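Local structure of putative (Helicobacter pylori, 4O8S) at residues N66-N71 with V87-K92; V17-D22 with L57-S62; T23-K28 with L46-H51. The protein is a nucleotidyltransferase-superfamily protein of the AbiEii toxin family and probably transfers a nucleotidyl group from a nucleotide to an acceptor. One frame throughout, in Å; residues are numbered along the deposited sequence.

Contact 1: residues N66-N71 with V87-K92; sequences NGIILN and VRYATK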
ATOM      1  N   ASN A  66      20.394 -12.745   7.640  1.00 57.54           N
ATOM      2  CA  ASN A  66      21.612 -13.265   7.042  1.00 56.33           C
ATOM      3  C   ASN A  66      21.564 -13.146   5.523  1.00 54.48           C
ATOM      4  O   ASN A  66      20.521 -13.365   4.915  1.00 54.35           O
ATOM      5  CB  ASN A  66      21.825 -14.713   7.479  1.00 61.88           C
ATOM      6  CG  ASN A  66      23.209 -15.234   7.128  1.00 65.25           C
ATOM      7  OD1 ASN A  66      23.344 -16.221   6.402  1.00 66.17           O
ATOM      8  ND2 ASN A  66      24.243 -14.570   7.641  1.00 61.25           N
ATOM      9  N   GLY A  67      22.683 -12.771   4.912  1.00 58.21           N
ATOM     10  CA  GLY A  67      22.707 -12.581   3.473  1.00 61.67           C
ATOM     11  C   GLY A  67      22.587 -11.126   3.060  1.00 58.65           C
ATOM     12  O   GLY A  67      22.777 -10.792   1.887  1.00 59.10           O
ATOM     13  N   ILE A  68      22.260 -10.260   4.021  1.00 54.16           N
ATOM     14  CA  ILE A  68      22.161  -8.820   3.766  1.00 50.78           C
ATOM     15  C   ILE A  68      23.213  -8.087   4.587  1.00 48.44           C
ATOM     16  O   ILE A  68      23.402  -8.395   5.769  1.00 49.23           O
ATOM     17  CB  ILE A  68      20.765  -8.251   4.157  1.00 52.72           C
ATOM     18  CG1 ILE A  68      19.639  -9.020   3.449  1.00 46.97           C
ATOM     19  CG2 ILE A  68      20.693  -6.748   3.850  1.00 43.42           C
ATOM     20  CD1 ILE A  68      19.588  -8.783   1.937  1.00 45.85           C
ATOM     21  N   ILE A  69      23.901  -7.128   3.971  1.00 50.69           N
ATOM     22  CA  ILE A  69      24.839  -6.281   4.708  1.00 52.99           C
ATOM     23  C   ILE A  69      24.279  -4.881   4.866  1.00 46.79           C
ATOM     24  O   ILE A  69      23.967  -4.223   3.870  1.00 45.10           O
ATOM     25  CB  ILE A  69      26.204  -6.147   4.002  1.00 55.17           C
ATOM     26  CG1 ILE A  69      26.916  -7.500   3.931  1.00 61.40           C
ATOM     27  CG2 ILE A  69      27.085  -5.130   4.739  1.00 51.68           C
ATOM     28  CD1 ILE A  69      26.608  -8.295   2.678  1.00 63.83           C
ATOM     29  N   LEU A  70      24.154  -4.426   6.110  1.00 45.13           N
ATOM     30  CA  LEU A  70      23.741  -3.053   6.377  1.00 42.73           C
ATOM     31  C   LEU A  70      24.924  -2.106   6.266  1.00 48.07           C
ATOM     32  O   LEU A  70      25.830  -2.117   7.109  1.00 50.13           O
ATOM     33  CB  LEU A  70      23.116  -2.938   7.762  1.00 45.64           C
ATOM     34  CG  LEU A  70      22.610  -1.547   8.154  1.00 46.79           C
ATOM     35  CD1 LEU A  70      21.679  -0.959   7.085  1.00 42.26           C
ATOM     36  CD2 LEU A  70      21.915  -1.620   9.508  1.00 47.44           C
ATOM     37  N   ASN A  71      24.919  -1.295   5.216  1.00 53.26           N
ATOM     38  CA  ASN A  71      25.952  -0.276   5.037  1.00 53.34           C
ATOM     39  C   ASN A  71      25.742   0.965   5.919  1.00 60.09           C
ATOM     40  O   ASN A  71      26.645   1.375   6.663  1.00 60.91           O
ATOM     41  CB  ASN A  71      26.056   0.118   3.561  1.00 51.91           C
ATOM     42  CG  ASN A  71      26.653  -0.991   2.712  1.00 56.03           C
ATOM     43  OD1 ASN A  71      27.250  -1.930   3.242  1.00 57.16           O
ATOM     44  ND2 ASN A  71      26.498  -0.891   1.393  1.00 56.52           N
ATOM     45  N   VAL A  87      17.559   3.295   4.218  1.00 34.30           N
ATOM     46  CA  VAL A  87      18.342   2.148   4.649  1.00 35.85           C
ATOM     47  C   VAL A  87      19.176   1.648   3.492  1.00 36.23           C
ATOM     48  O   VAL A  87      18.637   1.166   2.498  1.00 40.98           O
ATOM     49  CB  VAL A  87      17.449   1.015   5.161  1.00 33.36           C
ATOM     50  CG1 VAL A  87      18.286  -0.206   5.478  1.00 32.92           C
ATOM     51  CG2 VAL A  87      16.682   1.481   6.398  1.00 33.52           C
ATOM     52  N   ARG A  88      20.494   1.771   3.607  1.00 43.74           N
ATOM     53  CA  ARG A  88      21.377   1.384   2.511  1.00 45.69           C
ATOM     54  C   ARG A  88      22.079   0.070   2.825  1.00 44.01           C
ATOM     55  O   ARG A  88      22.611  -0.131   3.924  1.00 41.29           O
ATOM     56  CB  ARG A  88      22.371   2.505   2.191  1.00 49.48           C
ATOM     57  CG  ARG A  88      21.694   3.869   2.126  1.00 54.89           C
ATOM     58  CD  ARG A  88      22.582   4.927   1.510  1.00 59.39           C
ATOM     59  NE  ARG A  88      22.046   6.271   1.723  1.00 63.93           N
ATOM     60  CZ  ARG A  88      21.122   6.846   0.951  1.00 62.96           C
ATOM     61  NH1 ARG A  88      20.611   6.192  -0.091  1.00 58.83           N
ATOM     62  NH2 ARG A  88      20.703   8.079   1.223  1.00 62.12           N
ATOM     63  N   TYR A  89      22.045  -0.839   1.857  1.00 38.80           N
ATOM     64  CA  TYR A  89      22.450  -2.212   2.125  1.00 40.56           C
ATOM     65  C   TYR A  89      22.993  -2.872   0.876  1.00 40.60           C
ATOM     66  O   TYR A  89      22.747  -2.407  -0.249  1.00 40.55           O
ATOM     67  CB  TYR A  89      21.262  -3.031   2.650  1.00 37.00           C
ATOM     68  CG  TYR A  89      20.231  -3.342   1.578  1.00 37.91           C
ATOM     69  CD1 TYR A  89      19.188  -2.459   1.309  1.00 35.69           C
ATOM     70  CD2 TYR A  89      20.299  -4.518   0.840  1.00 37.47           C
ATOM     71  CE1 TYR A  89      18.253  -2.736   0.331  1.00 34.64           C
ATOM     72  CE2 TYR A  89      19.371  -4.801  -0.136  1.00 38.94           C
ATOM     73  CZ  TYR A  89      18.349  -3.917  -0.384  1.00 33.69           C
ATOM     74  OH  TYR A  89      17.431  -4.201  -1.366  1.00 34.28           O
ATOM     75  N   ALA A  90      23.716  -3.967   1.088  1.00 40.16           N
ATOM     76  CA  ALA A  90      24.174  -4.829   0.002  1.00 48.55           C
ATOM     77  C   ALA A  90      23.824  -6.266   0.373  1.00 49.31           C
ATOM     78  O   ALA A  90      23.317  -6.523   1.478  1.00 47.81           O
ATOM     79  CB  ALA A  90      25.684  -4.683  -0.215  1.00 49.65           C
ATOM     80  N   THR A  91      24.087  -7.197  -0.541  1.00 47.79           N
ATOM     81  CA  THR A  91      23.817  -8.611  -0.286  1.00 54.97           C
ATOM     82  C   THR A  91      25.091  -9.432  -0.435  1.00 59.54           C
ATOM     83  O   THR A  91      26.146  -8.895  -0.776  1.00 56.71           O
ATOM     84  CB  THR A  91      22.751  -9.178  -1.249  1.00 53.12           C
ATOM     85  OG1 THR A  91      23.271  -9.208  -2.585  1.00 56.48           O
ATOM     86  CG2 THR A  91      21.510  -8.319  -1.227  1.00 49.41           C
ATOM     87  N   LYS A  92      24.991 -10.731  -0.171  1.00 84.83           N
ATOM     88  CA  LYS A  92      26.092 -11.640  -0.454  1.00 87.19           C
ATOM     89  C   LYS A  92      26.139 -11.892  -1.957  1.00 86.76           C
ATOM     90  O   LYS A  92      27.205 -12.104  -2.540  1.00 84.23           O
ATOM     91  CB  LYS A  92      25.917 -12.957   0.303  1.00 85.81           C
ATOM     92  CG  LYS A  92      25.894 -12.800   1.820  1.00 88.94           C
ATOM     93  CD  LYS A  92      27.043 -11.925   2.319  1.00 89.12           C
ATOM     94  CE  LYS A  92      27.019 -11.787   3.838  1.00 89.16           C
ATOM     95  NZ  LYS A  92      27.170 -13.102   4.524  1.00 97.15           N
TER

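Contact 2: residues V17-D22 with L57-S62; sequences VKNLAD and LGRVKS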
ATOM      1  N   VAL A  17       9.694  -5.672   9.162  1.00 26.39           N
ATOM      2  CA  VAL A  17       8.309  -5.593   9.643  1.00 28.85           C
ATOM      3  C   VAL A  17       8.036  -6.619  10.759  1.00 29.76           C
ATOM      4  O   VAL A  17       7.401  -6.297  11.766  1.00 30.31           O
ATOM      5  CB  VAL A  17       7.291  -5.740   8.486  1.00 32.37           C
ATOM      6  CG1 VAL A  17       5.863  -5.598   9.004  1.00 28.80           C
ATOM      7  CG2 VAL A  17       7.573  -4.681   7.394  1.00 24.15           C
ATOM      8  N   LYS A  18       8.543  -7.837  10.601  1.00 37.61           N
ATOM      9  CA  LYS A  18       8.389  -8.838  11.658  1.00 40.31           C
ATOM     10  C   LYS A  18       9.067  -8.377  12.965  1.00 40.44           C
ATOM     11  O   LYS A  18       8.514  -8.546  14.056  1.00 37.94           O
ATOM     12  CB  LYS A  18       8.916 -10.193  11.179  1.00 38.40           C
ATOM     13  CG  LYS A  18       7.948 -10.911  10.205  1.00 43.12           C
ATOM     14  CD  LYS A  18       8.653 -12.000   9.399  1.00 41.63           C
ATOM     15  CE  LYS A  18       7.701 -13.131   8.970  1.00 55.54           C
ATOM     16  NZ  LYS A  18       6.537 -12.712   8.116  1.00 52.86           N
ATOM     17  N   ASN A  19      10.235  -7.750  12.855  1.00 36.36           N
ATOM     18  CA  ASN A  19      10.900  -7.228  14.051  1.00 38.57           C
ATOM     19  C   ASN A  19      10.031  -6.227  14.803  1.00 41.31           C
ATOM     20  O   ASN A  19      10.042  -6.189  16.029  1.00 46.09           O
ATOM     21  CB  ASN A  19      12.251  -6.588  13.720  1.00 40.06           C
ATOM     22  CG  ASN A  19      13.050  -6.230  14.972  1.00 50.70           C
ATOM     23  OD1 ASN A  19      12.806  -5.199  15.614  1.00 51.10           O
ATOM     24  ND2 ASN A  19      13.997  -7.090  15.332  1.00 51.19           N
ATOM     25  N   LEU A  20       9.247  -5.444  14.072  1.00 34.25           N
ATOM     26  CA  LEU A  20       8.433  -4.400  14.691  1.00 32.91           C
ATOM     27  C   LEU A  20       7.083  -4.882  15.229  1.00 36.29           C
ATOM     28  O   LEU A  20       6.275  -4.068  15.693  1.00 33.15           O
ATOM     29  CB  LEU A  20       8.215  -3.255  13.703  1.00 32.58           C
ATOM     30  CG  LEU A  20       9.499  -2.613  13.165  1.00 35.13           C
ATOM     31  CD1 LEU A  20       9.201  -1.701  11.977  1.00 26.23           C
ATOM     32  CD2 LEU A  20      10.199  -1.825  14.279  1.00 33.81           C
ATOM     33  N   ALA A  21       6.830  -6.188  15.194  1.00 44.58           N
ATOM     34  CA  ALA A  21       5.521  -6.708  15.618  1.00 42.51           C
ATOM     35  C   ALA A  21       5.191  -6.465  17.101  1.00 45.64           C
ATOM     36  O   ALA A  21       4.012  -6.456  17.496  1.00 44.28           O
ATOM     37  CB  ALA A  21       5.394  -8.183  15.273  1.00 43.75           C
ATOM     38  N   ASP A  22       6.219  -6.262  17.923  1.00 49.25           N
ATOM     39  CA  ASP A  22       5.988  -5.949  19.331  1.00 52.04           C
ATOM     40  C   ASP A  22       6.005  -4.447  19.641  1.00 54.36           C
ATOM     41  O   ASP A  22       5.994  -4.055  20.808  1.00 58.65           O
ATOM     42  CB  ASP A  22       6.981  -6.698  20.224  1.00 58.58           C
ATOM     43  CG  ASP A  22       8.428  -6.385  19.885  1.00 57.30           C
ATOM     44  OD1 ASP A  22       8.684  -5.836  18.795  1.00 57.99           O
ATOM     45  OD2 ASP A  22       9.317  -6.705  20.702  1.00 62.49           O
ATOM     46  N   LEU A  57      16.174   2.948  14.549  1.00 49.36           N
ATOM     47  CA  LEU A  57      17.536   2.586  14.179  1.00 51.01           C
ATOM     48  C   LEU A  57      17.969   1.245  14.788  1.00 49.93           C
ATOM     49  O   LEU A  57      18.587   0.412  14.110  1.00 47.56           O
ATOM     50  CB  LEU A  57      18.508   3.694  14.594  1.00 50.90           C
ATOM     51  CG  LEU A  57      18.415   5.006  13.816  1.00 51.22           C
ATOM     52  CD1 LEU A  57      19.550   5.943  14.222  1.00 54.31           C
ATOM     53  CD2 LEU A  57      18.462   4.720  12.342  1.00 45.57           C
ATOM     54  N   GLY A  58      17.627   1.037  16.058  1.00 48.76           N
ATOM     55  CA  GLY A  58      18.004  -0.185  16.749  1.00 54.44           C
ATOM     56  C   GLY A  58      17.276  -1.414  16.232  1.00 52.29           C
ATOM     57  O   GLY A  58      17.892  -2.453  15.974  1.00 52.87           O
ATOM     58  N   ARG A  59      15.960  -1.303  16.086  1.00 47.12           N
ATOM     59  CA  ARG A  59      15.170  -2.419  15.576  1.00 45.93           C
ATOM     60  C   ARG A  59      15.626  -2.792  14.167  1.00 45.37           C
ATOM     61  O   ARG A  59      15.773  -3.976  13.836  1.00 46.02           O
ATOM     62  CB  ARG A  59      13.676  -2.075  15.580  1.00 44.88           C
ATOM     63  CG  ARG A  59      13.154  -1.522  16.902  1.00 47.61           C
ATOM     64  CD  ARG A  59      13.342  -2.512  18.045  1.00 50.49           C
ATOM     65  NE  ARG A  59      12.516  -3.695  17.849  1.00 50.97           N
ATOM     66  CZ  ARG A  59      11.548  -4.090  18.673  1.00 54.53           C
ATOM     67  NH1 ARG A  59      11.281  -3.411  19.788  1.00 45.76           N
ATOM     68  NH2 ARG A  59      10.851  -5.184  18.381  1.00 52.15           N
ATOM     69  N   VAL A  60      15.874  -1.784  13.336  1.00 41.83           N
ATOM     70  CA  VAL A  60      16.303  -2.063  11.975  1.00 41.62           C
ATOM     71  C   VAL A  60      17.628  -2.820  11.954  1.00 45.09           C
ATOM     72  O   VAL A  60      17.760  -3.819  11.233  1.00 45.80           O
ATOM     73  CB  VAL A  60      16.389  -0.791  11.107  1.00 41.07           C
ATOM     74  CG1 VAL A  60      17.082  -1.099   9.786  1.00 37.46           C
ATOM     75  CG2 VAL A  60      15.000  -0.238  10.862  1.00 38.84           C
ATOM     76  N   LYS A  61      18.603  -2.370  12.745  1.00 50.93           N
ATOM     77  CA  LYS A  61      19.887  -3.066  12.777  1.00 51.32           C
ATOM     78  C   LYS A  61      19.739  -4.482  13.357  1.00 51.60           C
ATOM     79  O   LYS A  61      20.332  -5.429  12.850  1.00 53.65           O
ATOM     80  CB  LYS A  61      20.967  -2.239  13.494  1.00 52.03           C
ATOM     81  CG  LYS A  61      20.789  -2.085  14.998  1.00 60.13           C
ATOM     82  CD  LYS A  61      21.562  -3.154  15.799  1.00 62.24           C
ATOM     83  CE  LYS A  61      21.484  -2.893  17.312  1.00 63.81           C
ATOM     84  NZ  LYS A  61      20.085  -2.855  17.846  1.00 62.66           N
ATOM     85  N   SER A  62      18.906  -4.636  14.381  1.00 51.02           N
ATOM     86  CA  SER A  62      18.720  -5.952  14.982  1.00 53.27           C
ATOM     87  C   SER A  62      17.815  -6.847  14.116  1.00 54.23           C
ATOM     88  O   SER A  62      17.686  -8.046  14.377  1.00 56.16           O
ATOM     89  CB  SER A  62      18.184  -5.834  16.417  1.00 52.75           C
ATOM     90  OG  SER A  62      16.778  -5.661  16.433  1.00 58.51           O
TER

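Contact 3: residues T23-K28 with L46-H51; sequences TPMVLK and LDFDCH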
ATOM      1  N   THR A  23       6.016  -3.610  18.599  1.00 44.51           N
ATOM      2  CA  THR A  23       5.947  -2.152  18.769  1.00 41.85           C
ATOM      3  C   THR A  23       4.574  -1.672  18.302  1.00 39.46           C
ATOM      4  O   THR A  23       3.773  -2.483  17.829  1.00 38.60           O
ATOM      5  CB  THR A  23       7.021  -1.453  17.935  1.00 41.68           C
ATOM      6  OG1 THR A  23       6.611  -1.457  16.562  1.00 39.44           O
ATOM      7  CG2 THR A  23       8.369  -2.158  18.088  1.00 40.74           C
ATOM      8  N   PRO A  24       4.279  -0.362  18.435  1.00 42.70           N
ATOM      9  CA  PRO A  24       2.962   0.041  17.922  1.00 41.75           C
ATOM     10  C   PRO A  24       2.973   0.401  16.428  1.00 36.62           C
ATOM     11  O   PRO A  24       1.961   0.901  15.932  1.00 36.72           O
ATOM     12  CB  PRO A  24       2.627   1.296  18.751  1.00 42.79           C
ATOM     13  CG  PRO A  24       3.681   1.357  19.859  1.00 45.07           C
ATOM     14  CD  PRO A  24       4.880   0.697  19.272  1.00 43.38           C
HETATM   15  N   MSE A  25       4.089   0.165  15.741  1.00 37.34           N
HETATM   16  CA  MSE A  25       4.207   0.439  14.301  1.00 36.58           C
HETATM   17  C   MSE A  25       3.194  -0.364  13.470  1.00 34.30           C
HETATM   18  O   MSE A  25       3.078  -1.572  13.641  1.00 33.40           O
HETATM   19  CB  MSE A  25       5.613   0.076  13.825  1.00 31.49           C
HETATM   20  CG  MSE A  25       6.694   0.907  14.463  1.00 37.77           C
HETATM   21 SE   MSE A  25       7.017   2.555  13.398  1.00 39.36          SE
HETATM   22  CE  MSE A  25       8.257   1.864  12.089  1.00 32.70           C
ATOM     23  N   VAL A  26       2.491   0.305  12.558  1.00 29.67           N
ATOM     24  CA  VAL A  26       1.524  -0.347  11.677  1.00 29.01           C
ATOM     25  C   VAL A  26       1.904  -0.089  10.220  1.00 29.89           C
ATOM     26  O   VAL A  26       1.930   1.082   9.779  1.00 27.11           O
ATOM     27  CB  VAL A  26       0.113   0.228  11.891  1.00 32.96           C
ATOM     28  CG1 VAL A  26      -0.933  -0.550  11.033  1.00 30.25           C
ATOM     29  CG2 VAL A  26      -0.246   0.225  13.386  1.00 31.04           C
ATOM     30  N   LEU A  27       2.209  -1.159   9.482  1.00 23.53           N
ATOM     31  CA  LEU A  27       2.512  -1.066   8.044  1.00 25.66           C
ATOM     32  C   LEU A  27       1.251  -0.712   7.278  1.00 29.88           C
ATOM     33  O   LEU A  27       0.184  -1.290   7.520  1.00 26.72           O
ATOM     34  CB  LEU A  27       3.062  -2.392   7.524  1.00 25.75           C
ATOM     35  CG  LEU A  27       3.645  -2.507   6.105  1.00 29.06           C
ATOM     36  CD1 LEU A  27       4.992  -1.782   6.010  1.00 25.61           C
ATOM     37  CD2 LEU A  27       3.791  -3.993   5.707  1.00 28.96           C
ATOM     38  N   LYS A  28       1.360   0.246   6.356  1.00 21.66           N
ATOM     39  CA  LYS A  28       0.224   0.645   5.556  1.00 24.70           C
ATOM     40  C   LYS A  28       0.616   0.714   4.087  1.00 22.28           C
ATOM     41  O   LYS A  28       1.686   0.251   3.693  1.00 22.24           O
ATOM     42  CB  LYS A  28      -0.311   2.006   6.014  1.00 29.33           C
ATOM     43  CG  LYS A  28       0.749   3.109   5.940  1.00 29.53           C
ATOM     44  CD  LYS A  28       0.171   4.472   6.341  1.00 32.15           C
ATOM     45  CE  LYS A  28       1.284   5.542   6.299  1.00 34.49           C
ATOM     46  NZ  LYS A  28       0.759   6.880   6.677  1.00 38.26           N
ATOM     47  N   LEU A  46       8.745   1.029   2.507  1.00 25.37           N
ATOM     48  CA  LEU A  46       7.996   0.684   3.710  1.00 23.95           C
ATOM     49  C   LEU A  46       7.381   1.949   4.304  1.00 29.32           C
ATOM     50  O   LEU A  46       8.086   2.962   4.509  1.00 31.25           O
ATOM     51  CB  LEU A  46       8.883  -0.012   4.743  1.00 24.98           C
ATOM     52  CG  LEU A  46       9.396  -1.427   4.466  1.00 27.33           C
ATOM     53  CD1 LEU A  46      10.322  -1.847   5.585  1.00 24.95           C
ATOM     54  CD2 LEU A  46       8.236  -2.409   4.359  1.00 26.37           C
ATOM     55  N   ASP A  47       6.075   1.906   4.571  1.00 27.11           N
ATOM     56  CA  ASP A  47       5.370   3.056   5.124  1.00 30.37           C
ATOM     57  C   ASP A  47       4.569   2.622   6.356  1.00 31.92           C
ATOM     58  O   ASP A  47       3.801   1.644   6.300  1.00 29.48           O
ATOM     59  CB  ASP A  47       4.434   3.655   4.061  1.00 32.82           C
ATOM     60  CG  ASP A  47       4.143   5.133   4.290  1.00 40.16           C
ATOM     61  OD1 ASP A  47       4.817   5.779   5.141  1.00 44.09           O
ATOM     62  OD2 ASP A  47       3.256   5.675   3.595  1.00 45.20           O
ATOM     63  N   PHE A  48       4.743   3.347   7.459  1.00 26.17           N
ATOM     64  CA  PHE A  48       4.094   2.994   8.723  1.00 24.99           C
ATOM     65  C   PHE A  48       3.322   4.149   9.322  1.00 27.87           C
ATOM     66  O   PHE A  48       3.602   5.330   9.023  1.00 28.40           O
ATOM     67  CB  PHE A  48       5.133   2.582   9.762  1.00 25.34           C
ATOM     68  CG  PHE A  48       5.940   1.377   9.394  1.00 26.69           C
ATOM     69  CD1 PHE A  48       7.119   1.516   8.677  1.00 25.11           C
ATOM     70  CD2 PHE A  48       5.554   0.106   9.819  1.00 23.92           C
ATOM     71  CE1 PHE A  48       7.909   0.382   8.359  1.00 26.69           C
ATOM     72  CE2 PHE A  48       6.321  -1.018   9.509  1.00 24.45           C
ATOM     73  CZ  PHE A  48       7.500  -0.880   8.772  1.00 25.87           C
ATOM     74  N   ASP A  49       2.347   3.813  10.163  1.00 27.30           N
ATOM     75  CA  ASP A  49       1.783   4.765  11.125  1.00 30.92           C
ATOM     76  C   ASP A  49       2.255   4.289  12.484  1.00 32.27           C
ATOM     77  O   ASP A  49       2.464   3.090  12.678  1.00 30.99           O
ATOM     78  CB  ASP A  49       0.255   4.741  11.140  1.00 34.82           C
ATOM     79  CG  ASP A  49      -0.357   5.454   9.966  1.00 41.39           C
ATOM     80  OD1 ASP A  49       0.267   6.412   9.436  1.00 39.87           O
ATOM     81  OD2 ASP A  49      -1.473   5.047   9.567  1.00 47.38           O
ATOM     82  N   CYS A  50       2.430   5.219  13.416  1.00 32.70           N
ATOM     83  CA  CYS A  50       2.777   4.878  14.783  1.00 33.87           C
ATOM     84  C   CYS A  50       2.347   6.026  15.684  1.00 39.01           C
ATOM     85  O   CYS A  50       2.509   7.188  15.315  1.00 38.06           O
ATOM     86  CB  CYS A  50       4.283   4.678  14.904  1.00 37.72           C
ATOM     87  SG  CYS A  50       4.777   3.683  16.342  1.00 41.14           S
ATOM     88  N   HIS A  51       1.810   5.724  16.862  1.00 43.19           N
ATOM     89  CA  HIS A  51       1.329   6.795  17.740  1.00 45.67           C
ATOM     90  C   HIS A  51       2.430   7.405  18.621  1.00 48.64           C
ATOM     91  O   HIS A  51       2.240   8.482  19.195  1.00 52.25           O
ATOM     92  CB  HIS A  51       0.165   6.320  18.611  1.00 47.40           C
ATOM     93  CG  HIS A  51       0.587   5.448  19.749  1.00 53.84           C
ATOM     94  ND1 HIS A  51       0.724   4.082  19.629  1.00 50.96           N
ATOM     95  CD2 HIS A  51       0.919   5.749  21.028  1.00 54.13           C
ATOM     96  CE1 HIS A  51       1.111   3.577  20.791  1.00 53.11           C
ATOM     97  NE2 HIS A  51       1.240   4.569  21.653  1.00 50.37           N
TER
HETATM   98  O   HOH W   1       0.363   2.948  16.528  1.00 38.12           O
HETATM   99  O   HOH W   2       4.346   0.166   3.086  1.00 28.70           O

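Contact 1: residues N66-N71 with V87-K92
Three main-chain hydrogen bonds join strand 68-71 to strand 87-91, and a fourth ties the loop residues just beyond the strands, an example of how an antiparallel pairing satisfies its own peptide groups. At the middle, I69 and A90 form a hydrogen-bonded pair. I69 N donates to A90 O at 2.6 Å, arriving from above the carbonyl plane, and A90 N donates to I69 O at 2.8 Å, this time within the carbonyl plane. Further along, N71 N reaches a lone pair of R88 O at 2.9 Å, although the angle at its hydrogen is only 133°. The fourth bond closes the other end, K92 N to G67 O at 3.0 Å, where the chain turns through G67 with a positive phi of 99°.

I68 with T91 and L70 with Y89 are the non-hydrogen-bonded pairs, all four side chains lying on one face. There I68 CG2, anti to the backbone N, touches Y89 CD2 at 3.8 Å, while I68 CD1 meets T91 CG2 at 3.7 Å. The L70 and V87 side chains cross at roughly a right angle, with L70 CD1 3.8 Å from V87 CG1.

The polar ends find partners elsewhere: Y89 OH with H9, T91 OG1 with N94, and N71 ND2 with E97. Helix 4-19 covers I68, Y89 and T91, and strand 98-106 flanks strand 82-91 on the side away from strand 68-75.

Contact 2: residues V17-D22 with L57-S62
The C-terminal end of helix 4-19 and the flank of helix 56-63, two helices packed on one face of the central sheet, are linked mainly by one arginine reaching from the second to the first. R59 leaves its helix with CG anti to the carbonyl carbon, and bends at chi2 and chi3 bring the guanidinium over to N19 and D22. The best-defined bond, on which the firm grip rests, is R59 NE to N19 OD1, 2.7 Å long and nearly straight at 174°. N19 OD1 sits in the plane of the guanidinium, at its edge, yet the amide itself is turned almost perpendicular to that plane, 83° away. R59 NH2 is modelled 2.7 Å from the main-chain N19 O as a second bond, and D22 OD1 makes a salt bridge with the same NH2. D22 OD1 and R59 NH2 are modelled too close together, however, so the position of NH2, and with it both of these interactions, is less certain.

This is where the chain quits helix 4-19, L20 being the first residue with non-helical backbone angles. Carbonyls at such an end carry partial negative charge, and a guanidinium placed beside N19 O would be expected to gain from it. On the sheet, V17 and L20 rest on strand 46-50, and L57 and V60 on strand 68-75.

Beside the polar bonds, L20 CD2 packs against R59 CB at 3.7 Å, covering the aliphatic root of the arginine. The other branch of the N19 amide turns toward S62: ND2 donates a weak bond to S62 OG at 3.3 Å. S62 OG in turn donates to R59 O, 3.3 Å away and one helical turn back.

Contact 3: residues T23-K28 with L46-H51
T23 opens the segment with an ST turn, its OG1 accepting from M25 N at 3.1 Å. The side chains of P24 and H51 cross at about a right angle, with P24 CB 3.4 Å from H51 CE1, while P24 O takes a hydrogen bond from a water that is weakly linked to H51 ND1. M25, a selenomethionine, is bent at chi2 and chi3, which carries its CE over one face of the F48 ring, 3.6 Å from F48 CG. The selenium stands oblique to the ring in a Met-aromatic contact and leans on C50 CB. At V26 the strand pairing proper begins: V26 N donates to D49 O at 2.8 Å, nearly along the C=O axis, and D49 N returns a bond to V26 O. L27, CG anti to the backbone N, places CD1 over the opposite face of F48, 3.8 Å from F48 CE2, so that the ring is sandwiched between two methyl groups.

K28 N continues the pairing to D47 O at 2.8 Å, after which a water bridges K28 O and D47 N. Fully extended beyond CG, the K28 chain delivers NZ to D49 OD1 in a 2.8 Å salt bridge, meeting it from above the carboxylate plane. D47 OD2 lies 4.1 Å from K28 NZ, beyond bonding distance. D47 is the second acid of an Asp-Leu-Asp-Phe sequence, consistent with the metal-binding acidic pair of the superfamily; D49, two residues on, is held by K28 and R128. K28 probably tempers the negative charge here, where D108 comes close to D49.

Strand 98-106 runs parallel to strand 46-50 alongside, helix 4-19 packs on L27, L46 and F48, and helix 29-36 adds to the cover of L27 and L46.

Along the chain contact 3 falls within the interval that contact 2 spans, and contact 1 follows both. Contacts 1 and 3 belong to the same mixed sheet, their centres about 23 Å apart and their nearest atoms about 7 Å apart, without touching. Contact 2 lies between, its centre about 15 Å from that of contact 1 and about 11 Å from that of contact 3, and touches each. L70 and V87 pack on K61 and V60 of helix 56-63, while L20 rests on M25 and F48. Helices 4-19 and 56-63 thus join the strand pair that carries D47, probably an active-site acid, to the sheet's outlying hairpin, all within the nucleotidyltransferase family region.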